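Local coordinates for 4-alpha-glucanotransferase (Aquifex aeolicus, PDB 1TZ7), which is an amylomaltase (disproportionating enzyme), a member of the 4-alpha-glucanotransferase family built round a beta/alpha-barrel of eight parallel strands, at residues I26-T31 with W481-D486; V89-E94 with E126-A131. One frame throughout, in Å; residues are numbered along the deposited sequence.

Contact 1: residues I26-T31 with W481-D486; sequences ILLHVT and WRIKED
Leu28 rests its branched end against Trp481 and Ile483, and this apolar corner is the tightly packed part of the contact. Leu28 CD1 lies 3.8 Å from Ile483 CD1 and 3.9 Å from Trp481 CZ3, the indole being met obliquely at its six-membered ring. Leu28 crosses both partners at about a right angle; with CG opposite the backbone N (chi1 178°), its end reaches across although its CB does not point that way. Leu28 CD2 also touches Ile483 CD1, so both methyls of the leucine are used. Met457, from helix 457-460, and Phe49, from helix 44-56, close round the same leucine. Along the loop, the backbone N of Ile483 sits over one face of the Trp481 ring, offset toward its rim.

The Thr31 side chain, by contrast, does not pack on the loop but reaches it through a water, which accepts from Thr31 OG1 at 2.7 Å and donates to Trp481 O, a carbonyl that Ser32 OG also bonds. Arg482 NE bonds Gly113 O and its NH2 bonds Ser35 O. On the solvent-facing flank, exposed Lys484 turns back, its NZ bonding Arg482 O in the carbonyl plane at 3.1 Å. Apolar packing thus fixes the 481-486 loop just past the end of barrel strand 23-27, while a water links Thr31 OG1 to Trp481 O and carbonyls take Arg482 NE and NH2.

Contact 2: residues V89-E94 with E126-A131; sequences VLIDPE and ELLEKA
Pro93 lays the CB corner of its ring against the CD1 methyl of Leu127, at 3.5 Å a closer approach than carbon atoms usually make. The CB bonds of both residues point into the interface, and Pro93 CA and Leu127 CA form the nearest backbone pair, 7.2 Å apart. Leu127 has CG beside its backbone N (chi1 -71°) and then runs extended, which carries CD1 out to the proline. One residue on, the CB of Leu128 points neither to nor from the 89-94 loop, yet its end comes nearer, so that Leu128 CD1 meets Ile91 CD1 at 4.1 Å, a more relaxed contact between two side chains that cross obliquely. Val204 and Gln208 of helix 192-218 also touch Ile91, so Ile91 touches both helix 117-133 and helix 192-218.

All four touching residues are buried, and the contact itself is wholly apolar; polar ties lie at its margins. Lys124, one turn earlier on helix 117-133, gives its NZ to Val89 O and Ile91 O and so ties the loop backbone to that helix. At the far end of the loop, Asp92 OD1 accepts from Glu94 N at 3.1 Å, the donor standing above the carboxylate plane. This is a capping bond at the start of helix 94-98. The arrangement is a loop entering a capped short helix and packed on a longer one, within the mainly helical excursion that separates barrel strands 60-62 and 222-227.

Both contacts are buried, but the centre of contact 1 lies about 14 Å from the centre of the chain and that of contact 2 about 22 Å. The former joins segments some 450 residues apart at the first barrel strand; the latter is local, within the helical excursion after the second. Their chemistry differs: contact 1 mixes apolar packing with a bridging water, whereas contact 2 meets through aliphatic groups alone and keeps its polar bonds to the flanks. The two hold different elements, yet they touch where Leu90 CD2 comes 3.5 Å from Thr31 CG2 and also packs on Val30, which brings the 89-94 loop against the turn following strand 23-27.

Contact 1: residues I26-T31 with W481-D486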
ATOM      1  N   ILE A  26       3.928  13.266  -4.173  1.00 26.21           N
ATOM      2  CA  ILE A  26       2.862  13.350  -3.207  1.00 26.23           C
ATOM      3  C   ILE A  26       2.432  11.950  -2.787  1.00 29.32           C
ATOM      4  O   ILE A  26       2.318  11.054  -3.618  1.00 28.17           O
ATOM      5  CB  ILE A  26       1.659  14.133  -3.800  1.00 27.96           C
ATOM      6  CG1 ILE A  26       2.026  15.617  -3.970  1.00 29.52           C
ATOM      7  CG2 ILE A  26       0.424  13.987  -2.895  1.00 28.24           C
ATOM      8  CD1 ILE A  26       0.914  16.469  -4.549  1.00 40.54           C
ATOM      9  N   LEU A  27       2.210  11.771  -1.484  1.00 28.12           N
ATOM     10  CA  LEU A  27       1.624  10.545  -0.963  1.00 23.35           C
ATOM     11  C   LEU A  27       0.102  10.704  -0.869  1.00 26.33           C
ATOM     12  O   LEU A  27      -0.405  11.501  -0.076  1.00 25.88           O
ATOM     13  CB  LEU A  27       2.227  10.208   0.413  1.00 28.17           C
ATOM     14  CG  LEU A  27       1.548   9.105   1.246  1.00 32.07           C
ATOM     15  CD1 LEU A  27       1.410   7.828   0.460  1.00 43.08           C
ATOM     16  CD2 LEU A  27       2.338   8.863   2.533  1.00 36.79           C
ATOM     17  N   LEU A  28      -0.610   9.952  -1.695  1.00 27.30           N
ATOM     18  CA  LEU A  28      -2.065  10.028  -1.757  1.00 27.12           C
ATOM     19  C   LEU A  28      -2.633   8.705  -2.251  1.00 29.56           C
ATOM     20  O   LEU A  28      -2.379   8.297  -3.378  1.00 28.20           O
ATOM     21  CB  LEU A  28      -2.500  11.156  -2.702  1.00 26.68           C
ATOM     22  CG  LEU A  28      -4.015  11.316  -2.890  1.00 29.37           C
ATOM     23  CD1 LEU A  28      -4.647  11.908  -1.635  1.00 27.78           C
ATOM     24  CD2 LEU A  28      -4.315  12.184  -4.103  1.00 33.10           C
ATOM     25  N   HIS A  29      -3.397   8.038  -1.402  1.00 28.26           N
ATOM     26  CA  HIS A  29      -4.041   6.784  -1.776  1.00 26.95           C
ATOM     27  C   HIS A  29      -5.222   7.040  -2.692  1.00 27.57           C
ATOM     28  O   HIS A  29      -5.882   8.083  -2.607  1.00 24.45           O
ATOM     29  CB  HIS A  29      -4.507   6.052  -0.532  1.00 29.02           C
ATOM     30  CG  HIS A  29      -4.899   4.623  -0.766  1.00 34.41           C
ATOM     31  ND1 HIS A  29      -4.074   3.714  -1.391  1.00 33.87           N
ATOM     32  CD2 HIS A  29      -6.021   3.943  -0.430  1.00 34.14           C
ATOM     33  CE1 HIS A  29      -4.677   2.537  -1.436  1.00 38.67           C
ATOM     34  NE2 HIS A  29      -5.859   2.651  -0.862  1.00 34.96           N
ATOM     35  N   VAL A  30      -5.489   6.081  -3.565  1.00 24.34           N
ATOM     36  CA  VAL A  30      -6.554   6.209  -4.550  1.00 23.71           C
ATOM     37  C   VAL A  30      -7.902   6.534  -3.884  1.00 27.70           C
ATOM     38  O   VAL A  30      -8.685   7.304  -4.419  1.00 23.92           O
ATOM     39  CB  VAL A  30      -6.686   4.911  -5.403  1.00 24.69           C
ATOM     40  CG1 VAL A  30      -7.856   5.012  -6.360  1.00 24.13           C
ATOM     41  CG2 VAL A  30      -5.377   4.641  -6.181  1.00 32.06           C
ATOM     42  N   THR A  31      -8.155   5.944  -2.710  1.00 27.87           N
ATOM     43  CA  THR A  31      -9.448   6.122  -2.020  1.00 25.07           C
ATOM     44  C   THR A  31      -9.691   7.580  -1.655  1.00 22.75           C
ATOM     45  O   THR A  31     -10.832   8.017  -1.572  1.00 21.76           O
ATOM     46  CB  THR A  31      -9.518   5.258  -0.735  1.00 31.32           C
ATOM     47  OG1 THR A  31      -8.430   5.587   0.139  1.00 20.27           O
ATOM     48  CG2 THR A  31      -9.328   3.776  -1.048  1.00 20.60           C
ATOM     49  N   TRP A 481     -10.079   8.938   5.115  1.00 24.80           N
ATOM     50  CA  TRP A 481      -9.905  10.347   4.734  1.00 26.72           C
ATOM     51  C   TRP A 481      -9.949  10.526   3.232  1.00 26.68           C
ATOM     52  O   TRP A 481      -9.338   9.765   2.491  1.00 24.17           O
ATOM     53  CB  TRP A 481      -8.594  10.928   5.255  1.00 29.86           C
ATOM     54  CG  TRP A 481      -8.401  12.350   4.773  1.00 32.39           C
ATOM     55  CD1 TRP A 481      -9.037  13.468   5.239  1.00 29.22           C
ATOM     56  CD2 TRP A 481      -7.551  12.792   3.707  1.00 28.47           C
ATOM     57  NE1 TRP A 481      -8.621  14.578   4.541  1.00 27.92           N
ATOM     58  CE2 TRP A 481      -7.708  14.192   3.596  1.00 34.48           C
ATOM     59  CE3 TRP A 481      -6.658  12.148   2.836  1.00 31.99           C
ATOM     60  CZ2 TRP A 481      -7.010  14.953   2.655  1.00 34.12           C
ATOM     61  CZ3 TRP A 481      -5.971  12.908   1.907  1.00 28.29           C
ATOM     62  CH2 TRP A 481      -6.153  14.295   1.823  1.00 30.64           C
ATOM     63  N   ARG A 482     -10.668  11.553   2.789  1.00 20.67           N
ATOM     64  CA  ARG A 482     -10.681  11.943   1.383  1.00 27.97           C
ATOM     65  C   ARG A 482     -10.491  13.442   1.240  1.00 28.75           C
ATOM     66  O   ARG A 482     -10.859  14.218   2.130  1.00 25.50           O
ATOM     67  CB  ARG A 482     -12.007  11.537   0.729  1.00 27.35           C
ATOM     68  CG  ARG A 482     -12.292  10.048   0.757  1.00 32.08           C
ATOM     69  CD  ARG A 482     -13.046   9.544  -0.466  1.00 32.38           C
ATOM     70  NE  ARG A 482     -14.403  10.081  -0.539  1.00 33.80           N
ATOM     71  CZ  ARG A 482     -15.054  10.334  -1.674  1.00 27.61           C
ATOM     72  NH1 ARG A 482     -16.282  10.819  -1.632  1.00 23.49           N
ATOM     73  NH2 ARG A 482     -14.477  10.104  -2.853  1.00 29.22           N
ATOM     74  N   ILE A 483      -9.923  13.845   0.116  1.00 24.54           N
ATOM     75  CA  ILE A 483      -9.930  15.240  -0.299  1.00 23.74           C
ATOM     76  C   ILE A 483     -11.363  15.723  -0.442  1.00 20.98           C
ATOM     77  O   ILE A 483     -12.181  15.068  -1.093  1.00 23.79           O
ATOM     78  CB  ILE A 483      -9.179  15.396  -1.656  1.00 25.08           C
ATOM     79  CG1 ILE A 483      -7.699  15.042  -1.490  1.00 28.70           C
ATOM     80  CG2 ILE A 483      -9.326  16.812  -2.189  1.00 29.30           C
ATOM     81  CD1 ILE A 483      -6.998  14.690  -2.811  1.00 32.71           C
ATOM     82  N   LYS A 484     -11.664  16.875   0.173  1.00 25.94           N
ATOM     83  CA  LYS A 484     -13.000  17.482   0.095  1.00 36.88           C
ATOM     84  C   LYS A 484     -12.956  18.880  -0.557  1.00 41.94           C
ATOM     85  O   LYS A 484     -13.999  19.484  -0.811  1.00 49.01           O
ATOM     86  CB  LYS A 484     -13.612  17.603   1.500  1.00 36.54           C
ATOM     87  CG  LYS A 484     -13.831  16.275   2.209  1.00 43.17           C
ATOM     88  CD  LYS A 484     -14.169  16.485   3.692  1.00 49.95           C
ATOM     89  CE  LYS A 484     -13.725  15.301   4.544  1.00 64.88           C
ATOM     90  NZ  LYS A 484     -12.240  15.227   4.679  1.00 50.66           N
ATOM     91  N   GLU A 485     -11.749  19.381  -0.818  1.00 37.04           N
ATOM     92  CA  GLU A 485     -11.566  20.759  -1.290  1.00 36.57           C
ATOM     93  C   GLU A 485     -10.881  20.773  -2.659  1.00 34.68           C
ATOM     94  O   GLU A 485     -10.376  19.752  -3.115  1.00 26.18           O
ATOM     95  CB  GLU A 485     -10.729  21.561  -0.276  1.00 33.95           C
ATOM     96  CG  GLU A 485      -9.257  21.132  -0.200  1.00 36.33           C
ATOM     97  CD  GLU A 485      -8.544  21.675   1.032  1.00 53.04           C
ATOM     98  OE1 GLU A 485      -7.850  22.709   0.915  1.00 41.44           O
ATOM     99  OE2 GLU A 485      -8.674  21.065   2.113  1.00 55.54           O
ATOM    100  N   ASP A 486     -10.871  21.940  -3.304  1.00 31.66           N
ATOM    101  CA  ASP A 486     -10.149  22.117  -4.568  1.00 32.84           C
ATOM    102  C   ASP A 486      -8.651  22.274  -4.305  1.00 28.78           C
ATOM    103  O   ASP A 486      -8.168  23.374  -4.038  1.00 33.62           O
ATOM    104  CB  ASP A 486     -10.682  23.341  -5.330  1.00 28.35           C
ATOM    105  CG  ASP A 486     -10.021  23.517  -6.708  1.00 34.39           C
ATOM    106  OD1 ASP A 486      -9.223  22.642  -7.116  1.00 27.56           O
ATOM    107  OD2 ASP A 486     -10.241  24.497  -7.441  1.00 33.26           O
TER
HETATM  108  O   HOH W   1      -9.686   7.194   1.896  1.00 49.57           O

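Contact 2: residues V89-E94 with E126-A131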
ATOM      1  N   VAL A  89     -13.513  -1.739  -5.357  1.00 22.25           N
ATOM      2  CA  VAL A  89     -14.167  -0.479  -4.967  1.00 22.91           C
ATOM      3  C   VAL A  89     -13.433   0.752  -5.528  1.00 23.81           C
ATOM      4  O   VAL A  89     -13.960   1.866  -5.491  1.00 26.43           O
ATOM      5  CB  VAL A  89     -14.298  -0.339  -3.417  1.00 23.89           C
ATOM      6  CG1 VAL A  89     -15.200  -1.424  -2.860  1.00 30.85           C
ATOM      7  CG2 VAL A  89     -12.934  -0.371  -2.747  1.00 27.44           C
ATOM      8  N   LEU A  90     -12.219   0.539  -6.049  1.00 24.45           N
ATOM      9  CA  LEU A  90     -11.447   1.614  -6.680  1.00 27.52           C
ATOM     10  C   LEU A  90     -11.776   1.752  -8.172  1.00 25.28           C
ATOM     11  O   LEU A  90     -11.233   2.613  -8.852  1.00 25.24           O
ATOM     12  CB  LEU A  90      -9.951   1.363  -6.515  1.00 25.70           C
ATOM     13  CG  LEU A  90      -9.460   1.102  -5.091  1.00 32.20           C
ATOM     14  CD1 LEU A  90      -7.961   0.859  -5.089  1.00 29.42           C
ATOM     15  CD2 LEU A  90      -9.814   2.259  -4.177  1.00 35.23           C
ATOM     16  N   ILE A  91     -12.660   0.903  -8.672  1.00 21.96           N
ATOM     17  CA  ILE A  91     -13.015   0.931 -10.082  1.00 25.69           C
ATOM     18  C   ILE A  91     -13.921   2.119 -10.389  1.00 22.84           C
ATOM     19  O   ILE A  91     -14.842   2.427  -9.627  1.00 25.69           O
ATOM     20  CB  ILE A  91     -13.695  -0.391 -10.497  1.00 22.37           C
ATOM     21  CG1 ILE A  91     -12.654  -1.509 -10.575  1.00 23.43           C
ATOM     22  CG2 ILE A  91     -14.405  -0.229 -11.844  1.00 27.09           C
ATOM     23  CD1 ILE A  91     -13.246  -2.907 -10.725  1.00 27.68           C
ATOM     24  N   ASP A  92     -13.646   2.784 -11.505  1.00 23.79           N
ATOM     25  CA  ASP A  92     -14.481   3.873 -11.990  1.00 22.96           C
ATOM     26  C   ASP A  92     -15.693   3.306 -12.742  1.00 28.21           C
ATOM     27  O   ASP A  92     -15.542   2.719 -13.806  1.00 22.50           O
ATOM     28  CB  ASP A  92     -13.665   4.780 -12.922  1.00 31.26           C
ATOM     29  CG  ASP A  92     -14.511   5.841 -13.598  1.00 36.39           C
ATOM     30  OD1 ASP A  92     -15.541   6.247 -13.020  1.00 31.69           O
ATOM     31  OD2 ASP A  92     -14.218   6.328 -14.708  1.00 37.75           O
ATOM     32  N   PRO A  93     -16.891   3.487 -12.181  1.00 29.96           N
ATOM     33  CA  PRO A  93     -18.112   2.917 -12.765  1.00 30.55           C
ATOM     34  C   PRO A  93     -18.575   3.647 -14.031  1.00 30.03           C
ATOM     35  O   PRO A  93     -19.425   3.128 -14.756  1.00 26.07           O
ATOM     36  CB  PRO A  93     -19.146   3.078 -11.641  1.00 35.47           C
ATOM     37  CG  PRO A  93     -18.660   4.228 -10.827  1.00 34.32           C
ATOM     38  CD  PRO A  93     -17.169   4.250 -10.949  1.00 27.19           C
ATOM     39  N   GLU A  94     -18.027   4.835 -14.286  1.00 28.38           N
ATOM     40  CA  GLU A  94     -18.401   5.610 -15.471  1.00 32.60           C
ATOM     41  C   GLU A  94     -17.839   4.991 -16.762  1.00 31.89           C
ATOM     42  O   GLU A  94     -18.356   5.245 -17.848  1.00 30.66           O
ATOM     43  CB  GLU A  94     -17.936   7.067 -15.336  1.00 33.96           C
ATOM     44  CG  GLU A  94     -18.919   7.954 -14.581  1.00 48.21           C
ATOM     45  CD  GLU A  94     -18.403   9.368 -14.374  1.00 59.89           C
ATOM     46  OE1 GLU A  94     -19.000  10.104 -13.558  1.00 63.49           O
ATOM     47  OE2 GLU A  94     -17.408   9.743 -15.026  1.00 52.52           O
ATOM     48  N   GLU A 126     -22.751  -4.323  -7.168  1.00 29.76           N
ATOM     49  CA  GLU A 126     -24.005  -4.405  -7.915  1.00 34.49           C
ATOM     50  C   GLU A 126     -23.818  -3.896  -9.344  1.00 28.85           C
ATOM     51  O   GLU A 126     -24.340  -4.478 -10.286  1.00 25.11           O
ATOM     52  CB  GLU A 126     -25.117  -3.604  -7.204  1.00 34.60           C
ATOM     53  CG  GLU A 126     -26.308  -4.450  -6.758  1.00 58.49           C
ATOM     54  CD  GLU A 126     -25.890  -5.768  -6.121  1.00 73.59           C
ATOM     55  OE1 GLU A 126     -26.410  -6.825  -6.540  1.00 61.68           O
ATOM     56  OE2 GLU A 126     -25.039  -5.745  -5.202  1.00 76.06           O
ATOM     57  N   LEU A 127     -23.064  -2.810  -9.495  1.00 29.98           N
ATOM     58  CA  LEU A 127     -22.754  -2.270 -10.819  1.00 33.35           C
ATOM     59  C   LEU A 127     -21.950  -3.271 -11.646  1.00 31.60           C
ATOM     60  O   LEU A 127     -22.138  -3.377 -12.849  1.00 20.10           O
ATOM     61  CB  LEU A 127     -21.971  -0.958 -10.699  1.00 35.79           C
ATOM     62  CG  LEU A 127     -22.743   0.263 -10.186  1.00 34.60           C
ATOM     63  CD1 LEU A 127     -21.819   1.463 -10.107  1.00 40.50           C
ATOM     64  CD2 LEU A 127     -23.947   0.572 -11.067  1.00 49.60           C
ATOM     65  N   LEU A 128     -21.052  -4.002 -10.981  1.00 31.94           N
ATOM     66  CA  LEU A 128     -20.162  -4.945 -11.663  1.00 31.10           C
ATOM     67  C   LEU A 128     -20.883  -6.256 -11.985  1.00 33.50           C
ATOM     68  O   LEU A 128     -20.558  -6.925 -12.963  1.00 32.67           O
ATOM     69  CB  LEU A 128     -18.919  -5.226 -10.804  1.00 29.29           C
ATOM     70  CG  LEU A 128     -17.859  -4.116 -10.788  1.00 27.27           C
ATOM     71  CD1 LEU A 128     -16.914  -4.287  -9.610  1.00 30.55           C
ATOM     72  CD2 LEU A 128     -17.084  -4.091 -12.096  1.00 34.27           C
ATOM     73  N   GLU A 129     -21.856  -6.619 -11.152  1.00 33.33           N
ATOM     74  CA  GLU A 129     -22.696  -7.787 -11.413  1.00 35.33           C
ATOM     75  C   GLU A 129     -23.558  -7.534 -12.637  1.00 35.53           C
ATOM     76  O   GLU A 129     -23.750  -8.420 -13.465  1.00 28.53           O
ATOM     77  CB  GLU A 129     -23.585  -8.091 -10.200  1.00 36.05           C
ATOM     78  CG  GLU A 129     -22.855  -8.760  -9.043  1.00 41.30           C
ATOM     79  CD  GLU A 129     -22.643 -10.245  -9.259  1.00 35.01           C
ATOM     80  OE1 GLU A 129     -23.128 -10.779 -10.277  1.00 54.48           O
ATOM     81  OE2 GLU A 129     -21.988 -10.879  -8.408  1.00 41.45           O
ATOM     82  N   LYS A 130     -24.072  -6.311 -12.741  1.00 35.45           N
ATOM     83  CA  LYS A 130     -24.929  -5.917 -13.853  1.00 39.79           C
ATOM     84  C   LYS A 130     -24.119  -5.799 -15.144  1.00 37.68           C
ATOM     85  O   LYS A 130     -24.597  -6.153 -16.221  1.00 33.98           O
ATOM     86  CB  LYS A 130     -25.611  -4.578 -13.538  1.00 39.65           C
ATOM     87  CG  LYS A 130     -26.764  -4.231 -14.463  1.00 52.20           C
ATOM     88  CD  LYS A 130     -27.674  -3.159 -13.845  1.00 62.73           C
ATOM     89  CE  LYS A 130     -28.663  -3.761 -12.839  1.00 66.37           C
ATOM     90  NZ  LYS A 130     -30.077  -3.382 -13.141  1.00 64.03           N
ATOM     91  N   ALA A 131     -22.890  -5.304 -15.022  1.00 34.39           N
ATOM     92  CA  ALA A 131     -22.009  -5.132 -16.177  1.00 38.51           C
ATOM     93  C   ALA A 131     -21.581  -6.482 -16.744  1.00 37.79           C
ATOM     94  O   ALA A 131     -21.451  -6.642 -17.956  1.00 38.31           O
ATOM     95  CB  ALA A 131     -20.781  -4.310 -15.786  1.00 36.02           C
TER